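Local structure of uncharacterized protein (Escherichia coli O157:H7, 5KOL) at residues Asn3-Gln11 against Phe163-Leu173; Ser88-Ala99 against Val110-Gly118. The protein belongs to the CinA (competence-damaged protein) family but probably lacks nicotinamide-nucleotide amidohydrolase activity, and its actual function is unknown. All blocks are in the same frame, centred on the assembly; numbering follows the deposited sequence.

Contact 1: Asn3-Gln11 against Phe163-Leu173; sequences NINRNKIVQ and FALAQLLQLLL
The backbone oxygen of Leu171 is gripped by two nitrogens of the Arg6 guanidinium. The main bond runs from Arg6 NH2 to Leu171 O at 2.6 Å. It meets the carbonyl in its plane, on a lone pair, with Leu171 O tilted 16° out of the guanidinium plane. A second, weak bond comes from Arg6 NE to the same oxygen at 3.2 Å. The Arg6 chain is bent at chi3 (-84°), which turns NE and NH2 together onto the end of the helix. Leu171 CD2 lies over one face of the guanidinium. Arg6 NH1 bonds to the hydroxyl of Tyr143, so the guanidinium has a second partner on strand 141-148.

Further along, Gln167 uses both ends of its amide on the loop backbone. Gln167 NE2 donates to Lys8 O at 2.9 Å, with that oxygen in the amide plane. Gln167 OE1 accepts from Val10 N at 3.0 Å, and the N-H points almost straight at it (172°). This pair of bonds fixes the amide rotation and satisfies polar atoms of a buried side chain.

Val10 supplies the apolar part. Its CG2 packs on Phe163 CE1 at 3.6 Å and also reaches Ala166 CB. Its CG1 lies 3.6 Å from Gln170 CB. Ile9 CG2 meets the Phe163 ring at its edge, 4.0 Å from CE1. Phe163 in turn meets the ring of Phe134.

An irregular N-terminal segment is thus laid along the C-terminal helix 153-171, with side chains of both packing on strand 141-148 of the mixed sheet.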
# COMPACT_ATOMS: atom_id res chain seq x y z
N ASN A 3 -9.86 7.34 31.91
CA ASN A 3 -9.91 8.77 31.66
C ASN A 3 -10.35 9.02 30.22
O ASN A 3 -9.79 8.43 29.29
CB ASN A 3 -8.54 9.39 31.93
CG ASN A 3 -8.52 10.90 31.74
OD1 ASN A 3 -8.69 11.40 30.63
ND2 ASN A 3 -8.33 11.62 32.83
N ILE A 4 -11.34 9.89 30.03
CA ILE A 4 -12.01 10.02 28.73
C ILE A 4 -11.79 11.38 28.09
O ILE A 4 -12.47 11.72 27.12
CB ILE A 4 -13.51 9.70 28.83
CG1 ILE A 4 -14.26 10.82 29.55
CG2 ILE A 4 -13.74 8.36 29.54
CD1 ILE A 4 -15.76 10.67 29.47
N ASN A 5 -10.83 12.17 28.59
CA ASN A 5 -10.60 13.51 28.04
C ASN A 5 -10.15 13.47 26.59
O ASN A 5 -10.37 14.44 25.84
CB ASN A 5 -9.57 14.25 28.88
CG ASN A 5 -10.16 14.86 30.13
OD1 ASN A 5 -11.08 15.68 30.07
ND2 ASN A 5 -9.65 14.45 31.28
N ARG A 6 -9.51 12.39 26.16
CA ARG A 6 -9.02 12.34 24.79
C ARG A 6 -9.98 11.62 23.84
O ARG A 6 -9.76 11.66 22.63
CB ARG A 6 -7.63 11.70 24.76
CG ARG A 6 -7.56 10.35 25.44
CD ARG A 6 -6.13 9.92 25.78
NE ARG A 6 -5.46 9.30 24.64
CZ ARG A 6 -5.27 7.98 24.51
NH1 ARG A 6 -5.70 7.13 25.44
NH2 ARG A 6 -4.66 7.50 23.43
N ASN A 7 -11.04 11.00 24.36
CA ASN A 7 -12.05 10.34 23.54
C ASN A 7 -12.97 11.39 22.91
O ASN A 7 -14.13 11.58 23.28
CB ASN A 7 -12.87 9.33 24.34
CG ASN A 7 -12.02 8.35 25.13
OD1 ASN A 7 -10.80 8.27 24.95
ND2 ASN A 7 -12.66 7.56 26.00
N LYS A 8 -12.43 12.10 21.92
CA LYS A 8 -13.21 12.98 21.06
C LYS A 8 -13.08 12.47 19.63
O LYS A 8 -11.98 12.17 19.18
CB LYS A 8 -12.77 14.46 21.15
CG LYS A 8 -12.87 15.08 22.54
CD LYS A 8 -12.31 16.52 22.62
CE LYS A 8 -13.17 17.38 23.54
NZ LYS A 8 -12.79 18.85 23.54
N ILE A 9 -14.21 12.36 18.94
CA ILE A 9 -14.21 12.12 17.50
C ILE A 9 -13.82 13.43 16.82
O ILE A 9 -14.57 14.41 16.86
CB ILE A 9 -15.58 11.63 17.02
CG1 ILE A 9 -15.93 10.29 17.67
CG2 ILE A 9 -15.60 11.50 15.50
CD1 ILE A 9 -15.04 9.15 17.20
N VAL A 10 -12.64 13.46 16.20
CA VAL A 10 -12.17 14.70 15.60
C VAL A 10 -13.12 15.11 14.48
O VAL A 10 -13.64 14.26 13.74
CB VAL A 10 -10.73 14.56 15.10
CG1 VAL A 10 -9.78 14.33 16.26
CG2 VAL A 10 -10.60 13.43 14.10
N GLN A 11 -13.37 16.41 14.38
CA GLN A 11 -14.17 16.97 13.29
C GLN A 11 -13.21 17.62 12.31
O GLN A 11 -12.59 18.64 12.62
CB GLN A 11 -15.18 17.99 13.83
CG GLN A 11 -16.04 17.49 14.99
CD GLN A 11 -17.23 16.64 14.55
OE1 GLN A 11 -17.10 15.44 14.32
NE2 GLN A 11 -18.40 17.27 14.45
N PHE A 163 -9.11 11.44 8.23
CA PHE A 163 -9.62 11.14 9.57
C PHE A 163 -8.69 10.18 10.32
O PHE A 163 -8.42 10.35 11.51
CB PHE A 163 -11.03 10.54 9.48
CG PHE A 163 -11.59 10.15 10.81
CD1 PHE A 163 -12.18 11.09 11.62
CD2 PHE A 163 -11.52 8.83 11.25
CE1 PHE A 163 -12.68 10.76 12.85
CE2 PHE A 163 -12.03 8.48 12.49
CZ PHE A 163 -12.60 9.45 13.30
N ALA A 164 -8.23 9.13 9.63
CA ALA A 164 -7.33 8.15 10.25
C ALA A 164 -6.10 8.83 10.86
O ALA A 164 -5.66 8.48 11.97
CB ALA A 164 -6.91 7.11 9.20
N LEU A 165 -5.54 9.80 10.14
CA LEU A 165 -4.38 10.55 10.59
C LEU A 165 -4.74 11.51 11.72
O LEU A 165 -4.06 11.56 12.76
CB LEU A 165 -3.80 11.33 9.40
CG LEU A 165 -3.25 10.47 8.23
CD1 LEU A 165 -2.83 11.36 7.08
CD2 LEU A 165 -2.07 9.63 8.68
N ALA A 166 -5.79 12.31 11.53
CA ALA A 166 -6.16 13.31 12.52
C ALA A 166 -6.54 12.67 13.85
O ALA A 166 -6.24 13.21 14.93
CB ALA A 166 -7.31 14.17 11.99
N GLN A 167 -7.23 11.52 13.80
CA GLN A 167 -7.61 10.88 15.06
C GLN A 167 -6.40 10.27 15.76
O GLN A 167 -6.39 10.18 16.99
CB GLN A 167 -8.69 9.82 14.84
CG GLN A 167 -9.24 9.23 16.16
CD GLN A 167 -10.16 10.19 16.92
OE1 GLN A 167 -10.99 10.90 16.32
NE2 GLN A 167 -10.01 10.23 18.24
N LEU A 168 -5.38 9.83 15.03
CA LEU A 168 -4.18 9.39 15.72
C LEU A 168 -3.54 10.56 16.48
O LEU A 168 -3.08 10.40 17.61
CB LEU A 168 -3.19 8.75 14.74
CG LEU A 168 -1.88 8.33 15.42
CD1 LEU A 168 -2.14 7.33 16.57
CD2 LEU A 168 -0.97 7.69 14.40
N LEU A 169 -3.55 11.75 15.87
CA LEU A 169 -3.08 12.94 16.56
C LEU A 169 -3.84 13.16 17.86
O LEU A 169 -3.24 13.43 18.90
CB LEU A 169 -3.22 14.14 15.62
CG LEU A 169 -2.13 14.16 14.54
CD1 LEU A 169 -2.32 15.29 13.54
CD2 LEU A 169 -0.78 14.34 15.24
N GLN A 170 -5.18 13.04 17.81
CA GLN A 170 -5.98 13.20 19.02
C GLN A 170 -5.58 12.19 20.08
O GLN A 170 -5.41 12.53 21.25
CB GLN A 170 -7.47 13.05 18.69
CG GLN A 170 -8.39 12.98 19.92
CD GLN A 170 -8.39 14.27 20.73
OE1 GLN A 170 -8.44 14.26 21.97
NE2 GLN A 170 -8.34 15.38 20.03
N LEU A 171 -5.41 10.93 19.68
CA LEU A 171 -5.09 9.89 20.64
C LEU A 171 -3.67 10.03 21.18
O LEU A 171 -3.36 9.45 22.23
CB LEU A 171 -5.28 8.51 19.99
CG LEU A 171 -6.72 8.18 19.59
CD1 LEU A 171 -6.82 6.83 18.87
CD2 LEU A 171 -7.65 8.20 20.80
N LEU A 172 -2.80 10.79 20.51
CA LEU A 172 -1.43 10.99 20.97
C LEU A 172 -1.30 12.17 21.93
O LEU A 172 -0.20 12.42 22.44
CB LEU A 172 -0.50 11.20 19.78
CG LEU A 172 -0.13 9.94 19.00
CD1 LEU A 172 0.73 10.29 17.79
CD2 LEU A 172 0.58 8.94 19.91
N LEU A 173 -2.37 12.91 22.19
CA LEU A 173 -2.32 13.96 23.19
C LEU A 173 -2.01 13.33 24.56
O LEU A 173 -2.50 12.24 24.87
CB LEU A 173 -3.64 14.73 23.24
CG LEU A 173 -4.03 15.44 21.95
CD1 LEU A 173 -5.42 16.03 22.10
CD2 LEU A 173 -3.02 16.53 21.61
OXT LEU A 173 -1.26 13.90 25.36

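Contact 2: Ser88-Ala99 against Val110-Gly118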
# COMPACT_ATOMS: atom_id res chain seq x y z
N SER A 88 -18.39 -9.53 9.35
CA SER A 88 -17.99 -8.94 8.07
C SER A 88 -16.64 -8.24 8.18
O SER A 88 -16.17 -7.96 9.29
CB SER A 88 -19.04 -7.97 7.53
OG SER A 88 -18.76 -6.65 7.98
N ALA A 89 -16.01 -7.96 7.03
CA ALA A 89 -14.72 -7.27 7.00
C ALA A 89 -14.82 -5.81 7.42
O ALA A 89 -13.82 -5.22 7.83
CB ALA A 89 -14.10 -7.33 5.60
N VAL A 90 -15.99 -5.20 7.27
CA VAL A 90 -16.22 -3.82 7.71
C VAL A 90 -16.84 -3.93 9.09
O VAL A 90 -18.06 -4.03 9.24
CB VAL A 90 -17.11 -3.05 6.73
CG1 VAL A 90 -17.46 -1.66 7.30
CG2 VAL A 90 -16.42 -2.93 5.35
N SER A 91 -16.00 -3.96 10.12
CA SER A 91 -16.50 -4.18 11.47
C SER A 91 -15.46 -3.70 12.47
O SER A 91 -14.27 -3.67 12.18
CB SER A 91 -16.79 -5.66 11.74
OG SER A 91 -15.56 -6.36 11.81
N GLU A 92 -15.94 -3.37 13.67
CA GLU A 92 -15.05 -2.97 14.75
C GLU A 92 -14.01 -4.05 15.04
O GLU A 92 -12.83 -3.76 15.24
CB GLU A 92 -15.86 -2.63 16.00
CG GLU A 92 -15.02 -2.33 17.21
CD GLU A 92 -15.84 -1.94 18.42
OE1 GLU A 92 -15.23 -1.57 19.45
OE2 GLU A 92 -17.08 -2.01 18.35
N LYS A 93 -14.44 -5.32 15.06
CA LYS A 93 -13.53 -6.39 15.41
C LYS A 93 -12.43 -6.56 14.37
O LYS A 93 -11.25 -6.69 14.71
CB LYS A 93 -14.32 -7.70 15.60
CG LYS A 93 -13.47 -8.93 15.87
CD LYS A 93 -12.71 -8.87 17.18
CE LYS A 93 -12.15 -10.25 17.55
NZ LYS A 93 -11.31 -10.25 18.79
N VAL A 94 -12.79 -6.54 13.08
CA VAL A 94 -11.79 -6.79 12.04
C VAL A 94 -10.80 -5.63 11.97
O VAL A 94 -9.58 -5.82 11.81
CB VAL A 94 -12.49 -7.05 10.70
CG1 VAL A 94 -11.49 -7.03 9.55
CG2 VAL A 94 -13.23 -8.40 10.75
N ALA A 95 -11.29 -4.40 12.11
CA ALA A 95 -10.38 -3.26 12.15
C ALA A 95 -9.34 -3.42 13.26
O ALA A 95 -8.14 -3.23 13.04
CB ALA A 95 -11.21 -1.97 12.35
N ALA A 96 -9.80 -3.77 14.47
CA ALA A 96 -8.88 -3.98 15.58
C ALA A 96 -7.84 -5.05 15.25
O ALA A 96 -6.64 -4.86 15.47
CB ALA A 96 -9.67 -4.34 16.85
N GLU A 97 -8.29 -6.20 14.72
CA GLU A 97 -7.33 -7.24 14.33
C GLU A 97 -6.38 -6.77 13.23
O GLU A 97 -5.22 -7.20 13.21
CB GLU A 97 -8.04 -8.51 13.86
CG GLU A 97 -8.88 -9.16 14.93
CD GLU A 97 -9.54 -10.40 14.41
OE1 GLU A 97 -10.67 -10.24 13.92
OE2 GLU A 97 -8.96 -11.50 14.50
N MET A 98 -6.85 -5.94 12.29
CA MET A 98 -5.90 -5.48 11.28
C MET A 98 -4.82 -4.62 11.92
O MET A 98 -3.65 -4.69 11.53
CB MET A 98 -6.56 -4.69 10.15
CG MET A 98 -7.47 -5.50 9.24
SD MET A 98 -8.59 -4.48 8.20
CE MET A 98 -7.36 -3.63 7.16
N ALA A 99 -5.19 -3.81 12.92
CA ALA A 99 -4.22 -2.96 13.60
C ALA A 99 -3.20 -3.78 14.39
O ALA A 99 -2.02 -3.44 14.42
CB ALA A 99 -4.94 -1.97 14.51
N VAL A 110 3.26 1.68 16.67
CA VAL A 110 1.97 2.33 16.48
C VAL A 110 1.38 1.85 15.15
O VAL A 110 2.11 1.64 14.19
CB VAL A 110 2.12 3.87 16.49
CG1 VAL A 110 0.76 4.56 16.26
CG2 VAL A 110 2.77 4.32 17.78
N SER A 111 0.06 1.69 15.09
CA SER A 111 -0.54 1.31 13.82
C SER A 111 -1.90 1.97 13.63
O SER A 111 -2.55 2.42 14.58
CB SER A 111 -0.68 -0.22 13.67
OG SER A 111 -1.77 -0.72 14.42
N ILE A 112 -2.30 2.03 12.36
CA ILE A 112 -3.59 2.55 11.91
C ILE A 112 -4.23 1.50 11.01
O ILE A 112 -3.57 1.00 10.10
CB ILE A 112 -3.45 3.85 11.10
CG1 ILE A 112 -2.67 4.92 11.86
CG2 ILE A 112 -4.83 4.32 10.58
CD1 ILE A 112 -2.14 6.03 10.92
N ALA A 113 -5.51 1.22 11.22
CA ALA A 113 -6.25 0.31 10.35
C ALA A 113 -7.50 0.99 9.79
O ALA A 113 -8.17 1.75 10.49
CB ALA A 113 -6.61 -0.99 11.10
N ILE A 114 -7.80 0.73 8.51
CA ILE A 114 -8.98 1.30 7.86
C ILE A 114 -9.70 0.20 7.09
O ILE A 114 -9.09 -0.45 6.23
CB ILE A 114 -8.65 2.45 6.88
CG1 ILE A 114 -7.83 3.55 7.54
CG2 ILE A 114 -9.96 3.06 6.32
CD1 ILE A 114 -7.50 4.73 6.57
N THR A 115 -10.98 0.01 7.37
CA THR A 115 -11.80 -0.90 6.57
C THR A 115 -13.20 -0.31 6.48
O THR A 115 -13.78 0.06 7.51
CB THR A 115 -11.83 -2.32 7.17
OG1 THR A 115 -12.69 -3.17 6.39
CG2 THR A 115 -12.27 -2.31 8.65
N GLY A 116 -13.73 -0.19 5.26
CA GLY A 116 -15.02 0.46 5.08
C GLY A 116 -15.64 0.20 3.72
O GLY A 116 -15.12 -0.55 2.90
N TYR A 117 -16.80 0.86 3.51
CA TYR A 117 -17.52 0.87 2.24
C TYR A 117 -17.40 2.26 1.61
O TYR A 117 -18.10 3.20 2.00
CB TYR A 117 -18.99 0.51 2.44
CG TYR A 117 -19.20 -0.90 2.94
CD1 TYR A 117 -19.00 -2.00 2.11
CD2 TYR A 117 -19.62 -1.14 4.25
CE1 TYR A 117 -19.21 -3.30 2.57
CE2 TYR A 117 -19.83 -2.43 4.71
CZ TYR A 117 -19.62 -3.50 3.87
OH TYR A 117 -19.83 -4.78 4.35
N GLY A 118 -16.52 2.39 0.62
CA GLY A 118 -16.39 3.66 -0.08
C GLY A 118 -17.66 4.07 -0.79
O GLY A 118 -17.97 5.26 -0.89
O HOH W 1 -20.65 -5.19 6.65
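Thr115 has OG1 anti to the backbone N (chi1 177°), which directs the hydroxyl at the loop before helix 92-106. Thr115 OG1 donates to Ala89 O at 2.7 Å, coming from well above the carbonyl plane. The methyl CG2 of Thr115 turns to Ala95 CB, 3.9 Å away. At the far end of the contact, Ser111 OG sits between its own backbone N and carbonyl carbon (chi1 77°). From there it donates to Ala99 O at 2.7 Å. The two hydroxyls thus tie the strand to backbone oxygens at both ends of 88-99.

Between them the packing is close, with alanines at its centre. Ala113 CB lies 3.3 Å from Ala95 O and also touches Met98 CB and Ala99 CB. The axes of helix 92-99 and strand 110-116 come within 7.1 Å, their N-to-C directions 145° apart, a closeness consistent with the small alanines between them. Met98 bends at chi3, with SD near Thr115 CB and CE near Ile114 O.

Val90 lies on the ring of Tyr117. Its CG2 stands over one face in a CH-pi contact, 3.6 Å from the ring centroid. A water joins Tyr117 OH to Ser88 OG, to which it donates. Ser91 is the N-cap of the helix: its OG accepts from Val94 N at 3.1 Å and donates to Ser88 O.

The helix covers one side of the central strand 110-116. Met98 also reaches Ala39 on strand 36-40, and Ala95 reaches Ala135 on strand 131-138. On the opposite side, Ile112 and Ile114 face helix 153-171.

From the N terminus, segment 3-11 comes first and waits for its partner until the last helix, 153-171. Contact 1 therefore closes a loop of 151 residues and brings the two chain ends together. Contact 2 is nested inside that loop. It closes a much shorter one of 10 residues, the rest of helix 92-106 and the turn into strand 110-116. The centres of the two contacts are about 17 Å apart. They meet on the face of the sheet that carries helix 153-171, where Ala164 CB packs on Ile114 CD1 at 3.6 Å and Leu168 packs on Val110 and Ile112. Strand 110-116 thus lies between helices 92-106 and 153-171, giving a layered alpha-beta-alpha core.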